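Protein UL16 (Human herpesvirus 5 strain ad169, PDB 2WY3) helps the virus escape natural killer cells by retaining ligands of the host receptor KLRK1, among them ULBP1 and ULBP2, inside the infected cell. Local coordinates at residues 22-33 with 124-135. Numbering follows the deposited sequence.
Sequences IHPGETWTLHGM and IIERLYVRLGSL
W28 and L128 meet on one face of a parallel strand pair, where CD1 of L128 sits over the six-membered ring of the indole, 3.7 Å from its centroid and 18° off the normal, a CH-pi contact. The same methyl touches CG of L30, so one leucine branch serves two side chains of the facing strand. At the indole edge, W28 NE1 donates to E126 OE2 (2.9 Å), on the anti side of the oxygen and somewhat out of the carboxylate plane. W28 adopts chi1 59°, which sets CG between the backbone N and carbonyl carbon and carries the ring toward the partner strand, over L128.

On the opposite face, R127 runs beside T27, its CG and CD against the threonine OG1. P24 CG then covers one face of the guanidinium, 3.5 Å from NH1. A water in the guanidinium plane joins R127 NH1 to I22 O, while NE makes a salt bridge to D113 on strand 110-118; together they fix the group's rotation under the proline.

Between the two faces runs a parallel ladder. W28 and L30 each donate from N and accept at O, bonding to R127 and Y129, then to Y129 and R131; the straightest bond is Y129 N to W28 O (2.8 Å, 172°). G32 N to R131 O closes the ladder, and the positive phi of G32 ends the strand.

This illustrates the A'-to-G pairing of a V-type immunoglobulin sandwich, here the UL16 ectodomain. Strand 27-31 edges the six-stranded sheet, with 121-131 between it and 110-118; L128 and V130 reach strand 34-41 of the facing three-stranded sheet, which the C38-C114 disulfide also joins, while another protein chain packs on W28 and L30.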
loop_
_atom_site.group_PDB
_atom_site.type_symbol
_atom_site.label_atom_id
_atom_site.label_comp_id
_atom_site.label_asym_id
_atom_site.label_seq_id
_atom_site.Cartn_x
_atom_site.Cartn_y
_atom_site.Cartn_z
ATOM N N ILE B 22 13.633 -4.699 -22.825
ATOM C CA ILE B 22 12.997 -3.399 -22.640
ATOM C C ILE B 22 13.600 -2.687 -21.428
ATOM O O ILE B 22 13.799 -3.304 -20.387
ATOM C CB ILE B 22 11.468 -3.565 -22.449
ATOM C CG1 ILE B 22 10.842 -4.062 -23.758
ATOM C CG2 ILE B 22 10.821 -2.244 -21.993
ATOM C CD1 ILE B 22 9.363 -4.414 -23.641
ATOM N N HIS B 23 13.922 -1.402 -21.580
ATOM C CA HIS B 23 14.445 -0.598 -20.471
ATOM C C HIS B 23 13.304 -0.173 -19.558
ATOM O O HIS B 23 12.423 0.575 -19.987
ATOM C CB HIS B 23 15.129 0.661 -21.021
ATOM C CG HIS B 23 15.850 1.457 -19.977
ATOM N ND1 HIS B 23 15.294 2.565 -19.372
ATOM C CD2 HIS B 23 17.085 1.313 -19.440
ATOM C CE1 HIS B 23 16.151 3.058 -18.491
ATOM N NE2 HIS B 23 17.243 2.316 -18.510
ATOM N N PRO B 24 13.323 -0.621 -18.295
ATOM C CA PRO B 24 12.231 -0.285 -17.367
ATOM C C PRO B 24 12.352 1.136 -16.837
ATOM O O PRO B 24 13.457 1.677 -16.756
ATOM C CB PRO B 24 12.431 -1.269 -16.199
ATOM C CG PRO B 24 13.353 -2.329 -16.732
ATOM C CD PRO B 24 14.249 -1.605 -17.707
ATOM N N GLY B 25 11.225 1.723 -16.456
ATOM C CA GLY B 25 11.235 3.056 -15.885
ATOM C C GLY B 25 11.982 3.110 -14.556
ATOM O O GLY B 25 12.603 4.113 -14.212
ATOM N N GLU B 26 11.928 2.014 -13.809
ATOM C CA GLU B 26 12.578 1.912 -12.504
ATOM C C GLU B 26 12.826 0.416 -12.313
ATOM O O GLU B 26 12.016 -0.397 -12.740
ATOM C CB GLU B 26 11.646 2.411 -11.403
ATOM C CG GLU B 26 12.181 2.208 -10.004
ATOM C CD GLU B 26 11.332 2.881 -8.940
ATOM O OE1 GLU B 26 10.321 3.535 -9.288
ATOM O OE2 GLU B 26 11.687 2.757 -7.750
ATOM N N THR B 27 13.917 0.055 -11.638
ATOM C CA THR B 27 14.267 -1.361 -11.485
ATOM C C THR B 27 15.061 -1.604 -10.197
ATOM O O THR B 27 15.996 -0.859 -9.887
ATOM C CB THR B 27 15.040 -1.860 -12.724
ATOM O OG1 THR B 27 15.336 -3.256 -12.601
ATOM C CG2 THR B 27 16.326 -1.063 -12.907
ATOM N N TRP B 28 14.671 -2.628 -9.439
ATOM C CA TRP B 28 15.283 -2.906 -8.145
ATOM C C TRP B 28 15.099 -4.358 -7.768
ATOM O O TRP B 28 14.435 -5.107 -8.494
ATOM C CB TRP B 28 14.716 -1.981 -7.069
ATOM C CG TRP B 28 13.245 -2.093 -6.882
ATOM C CD1 TRP B 28 12.274 -1.937 -7.836
ATOM C CD2 TRP B 28 12.566 -2.368 -5.660
ATOM N NE1 TRP B 28 11.028 -2.104 -7.274
ATOM C CE2 TRP B 28 11.181 -2.365 -5.937
ATOM C CE3 TRP B 28 12.991 -2.603 -4.352
ATOM C CZ2 TRP B 28 10.226 -2.608 -4.957
ATOM C CZ3 TRP B 28 12.037 -2.838 -3.379
ATOM C CH2 TRP B 28 10.672 -2.838 -3.687
ATOM N N THR B 29 15.730 -4.761 -6.661
ATOM C CA THR B 29 15.787 -6.167 -6.249
ATOM C C THR B 29 15.403 -6.249 -4.774
ATOM O O THR B 29 15.821 -5.398 -3.971
ATOM C CB THR B 29 17.225 -6.759 -6.423
ATOM O OG1 THR B 29 17.619 -6.699 -7.796
ATOM C CG2 THR B 29 17.295 -8.216 -5.945
ATOM N N LEU B 30 14.579 -7.239 -4.427
ATOM C CA LEU B 30 14.275 -7.541 -3.025
ATOM C C LEU B 30 14.773 -8.938 -2.699
ATOM O O LEU B 30 14.609 -9.844 -3.502
ATOM C CB LEU B 30 12.763 -7.527 -2.788
ATOM C CG LEU B 30 12.167 -6.134 -2.653
ATOM C CD1 LEU B 30 10.645 -6.213 -2.648
ATOM C CD2 LEU B 30 12.689 -5.492 -1.363
ATOM N N HIS B 31 15.343 -9.109 -1.509
ATOM C CA HIS B 31 15.746 -10.421 -1.025
ATOM C C HIS B 31 14.836 -10.837 0.118
ATOM O O HIS B 31 14.812 -10.177 1.154
ATOM C CB HIS B 31 17.198 -10.387 -0.536
ATOM C CG HIS B 31 18.193 -10.151 -1.625
ATOM N ND1 HIS B 31 18.773 -11.178 -2.337
ATOM C CD2 HIS B 31 18.707 -9.006 -2.129
ATOM C CE1 HIS B 31 19.605 -10.676 -3.233
ATOM N NE2 HIS B 31 19.585 -9.360 -3.125
ATOM N N GLY B 32 14.075 -11.912 -0.075
ATOM C CA GLY B 32 13.247 -12.461 0.992
ATOM C C GLY B 32 11.856 -11.852 1.042
ATOM O O GLY B 32 11.070 -12.135 1.942
ATOM N N MET B 33 11.551 -11.000 0.073
ATOM C CA MET B 33 10.246 -10.344 0.027
ATOM C C MET B 33 9.779 -10.222 -1.422
ATOM O O MET B 33 10.581 -9.954 -2.325
ATOM C CB MET B 33 10.306 -8.958 0.711
ATOM C CG MET B 33 9.097 -8.047 0.441
ATOM S SD MET B 33 9.120 -6.484 1.391
ATOM C CE MET B 33 8.890 -7.126 3.024
ATOM N N ILE B 124 7.770 -1.024 -19.804
ATOM C CA ILE B 124 7.814 -1.577 -18.467
ATOM C C ILE B 124 7.985 -0.424 -17.507
ATOM O O ILE B 124 9.022 0.246 -17.511
ATOM C CB ILE B 124 8.966 -2.580 -18.284
ATOM C CG1 ILE B 124 8.744 -3.798 -19.189
ATOM C CG2 ILE B 124 9.038 -3.007 -16.820
ATOM C CD1 ILE B 124 9.946 -4.769 -19.247
ATOM N N ILE B 125 6.956 -0.137 -16.722
ATOM C CA ILE B 125 7.060 1.054 -15.867
ATOM C C ILE B 125 7.891 0.772 -14.622
ATOM O O ILE B 125 8.541 1.668 -14.072
ATOM C CB ILE B 125 5.689 1.651 -15.509
ATOM C CG1 ILE B 125 4.873 0.693 -14.648
ATOM C CG2 ILE B 125 4.922 2.011 -16.774
ATOM C CD1 ILE B 125 3.584 1.334 -14.135
ATOM N N GLU B 126 7.890 -0.480 -14.193
ATOM C CA GLU B 126 8.701 -0.884 -13.042
ATOM C C GLU B 126 9.040 -2.352 -13.127
ATOM O O GLU B 126 8.203 -3.168 -13.505
ATOM C CB GLU B 126 7.951 -0.607 -11.731
ATOM C CG GLU B 126 8.758 -0.954 -10.490
ATOM C CD GLU B 126 8.097 -0.498 -9.184
ATOM O OE1 GLU B 126 7.200 0.383 -9.204
ATOM O OE2 GLU B 126 8.488 -1.036 -8.129
ATOM N N ARG B 127 10.274 -2.683 -12.774
ATOM C CA ARG B 127 10.732 -4.066 -12.783
ATOM C C ARG B 127 11.255 -4.399 -11.398
ATOM O O ARG B 127 12.054 -3.651 -10.829
ATOM C CB ARG B 127 11.843 -4.252 -13.822
ATOM C CG ARG B 127 12.644 -5.565 -13.663
ATOM C CD ARG B 127 13.619 -5.703 -14.825
ATOM N NE ARG B 127 12.919 -5.978 -16.081
ATOM C CZ ARG B 127 13.472 -5.890 -17.286
ATOM N NH1 ARG B 127 14.737 -5.496 -17.422
ATOM N NH2 ARG B 127 12.751 -6.184 -18.359
ATOM N N LEU B 128 10.784 -5.514 -10.841
ATOM C CA LEU B 128 11.253 -5.950 -9.533
ATOM C C LEU B 128 11.848 -7.343 -9.666
ATOM O O LEU B 128 11.188 -8.255 -10.165
ATOM C CB LEU B 128 10.093 -5.989 -8.533
ATOM C CG LEU B 128 10.418 -6.730 -7.237
ATOM C CD1 LEU B 128 11.432 -5.906 -6.413
ATOM C CD2 LEU B 128 9.133 -7.025 -6.444
ATOM N N TYR B 129 13.100 -7.493 -9.242
ATOM C CA TYR B 129 13.692 -8.819 -9.115
ATOM C C TYR B 129 13.477 -9.319 -7.690
ATOM O O TYR B 129 13.681 -8.574 -6.730
ATOM C CB TYR B 129 15.187 -8.759 -9.404
ATOM C CG TYR B 129 15.528 -8.607 -10.871
ATOM C CD1 TYR B 129 15.534 -9.711 -11.718
ATOM C CD2 TYR B 129 15.879 -7.366 -11.395
ATOM C CE1 TYR B 129 15.876 -9.579 -13.058
ATOM C CE2 TYR B 129 16.222 -7.222 -12.752
ATOM C CZ TYR B 129 16.211 -8.339 -13.565
ATOM O OH TYR B 129 16.534 -8.228 -14.898
ATOM N N VAL B 130 13.079 -10.584 -7.567
ATOM C CA VAL B 130 12.826 -11.220 -6.271
ATOM C C VAL B 130 13.779 -12.394 -6.095
ATOM O O VAL B 130 13.899 -13.240 -6.986
ATOM C CB VAL B 130 11.381 -11.720 -6.192
ATOM C CG1 VAL B 130 11.170 -12.588 -4.949
ATOM C CG2 VAL B 130 10.406 -10.521 -6.234
ATOM N N ARG B 131 14.465 -12.426 -4.956
ATOM C CA ARG B 131 15.442 -13.471 -4.660
ATOM C C ARG B 131 15.137 -14.042 -3.287
ATOM O O ARG B 131 14.484 -13.396 -2.493
ATOM C CB ARG B 131 16.846 -12.877 -4.673
ATOM C CG ARG B 131 17.239 -12.330 -6.038
ATOM C CD ARG B 131 17.408 -13.505 -7.013
ATOM N NE ARG B 131 17.928 -13.062 -8.311
ATOM C CZ ARG B 131 17.183 -12.841 -9.390
ATOM N NH1 ARG B 131 15.855 -13.008 -9.351
ATOM N NH2 ARG B 131 17.765 -12.436 -10.514
ATOM N N LEU B 132 15.602 -15.258 -3.015
ATOM C CA LEU B 132 15.441 -15.825 -1.686
ATOM C C LEU B 132 16.271 -15.014 -0.700
ATOM O O LEU B 132 17.194 -14.300 -1.096
ATOM C CB LEU B 132 15.892 -17.286 -1.674
ATOM C CG LEU B 132 15.162 -18.248 -2.616
ATOM C CD1 LEU B 132 15.744 -19.653 -2.479
ATOM C CD2 LEU B 132 13.674 -18.261 -2.316
ATOM N N GLY B 133 15.934 -15.104 0.582
ATOM C CA GLY B 133 16.734 -14.470 1.608
ATOM C C GLY B 133 15.965 -14.201 2.883
ATOM O O GLY B 133 14.759 -14.433 2.960
ATOM N N SER B 134 16.672 -13.709 3.892
ATOM C CA SER B 134 16.057 -13.427 5.180
ATOM C C SER B 134 15.440 -12.037 5.191
ATOM O O SER B 134 16.124 -11.043 4.948
ATOM C CB SER B 134 17.085 -13.544 6.304
ATOM O OG SER B 134 16.550 -13.060 7.526
ATOM N N LEU B 135 14.143 -11.981 5.472
ATOM C CA LEU B 135 13.446 -10.715 5.636
ATOM C C LEU B 135 14.030 -9.967 6.830
ATOM O O LEU B 135 14.332 -8.776 6.746
ATOM C CB LEU B 135 11.950 -10.962 5.834
ATOM C CG LEU B 135 11.017 -9.798 5.506
ATOM C CD1 LEU B 135 11.415 -9.176 4.185
ATOM C CD2 LEU B 135 9.577 -10.277 5.457
HETATM O O HOH W 1 16.270 -4.627 -19.726
HETATM O O HOH W 2 9.850 0.778 -20.653
#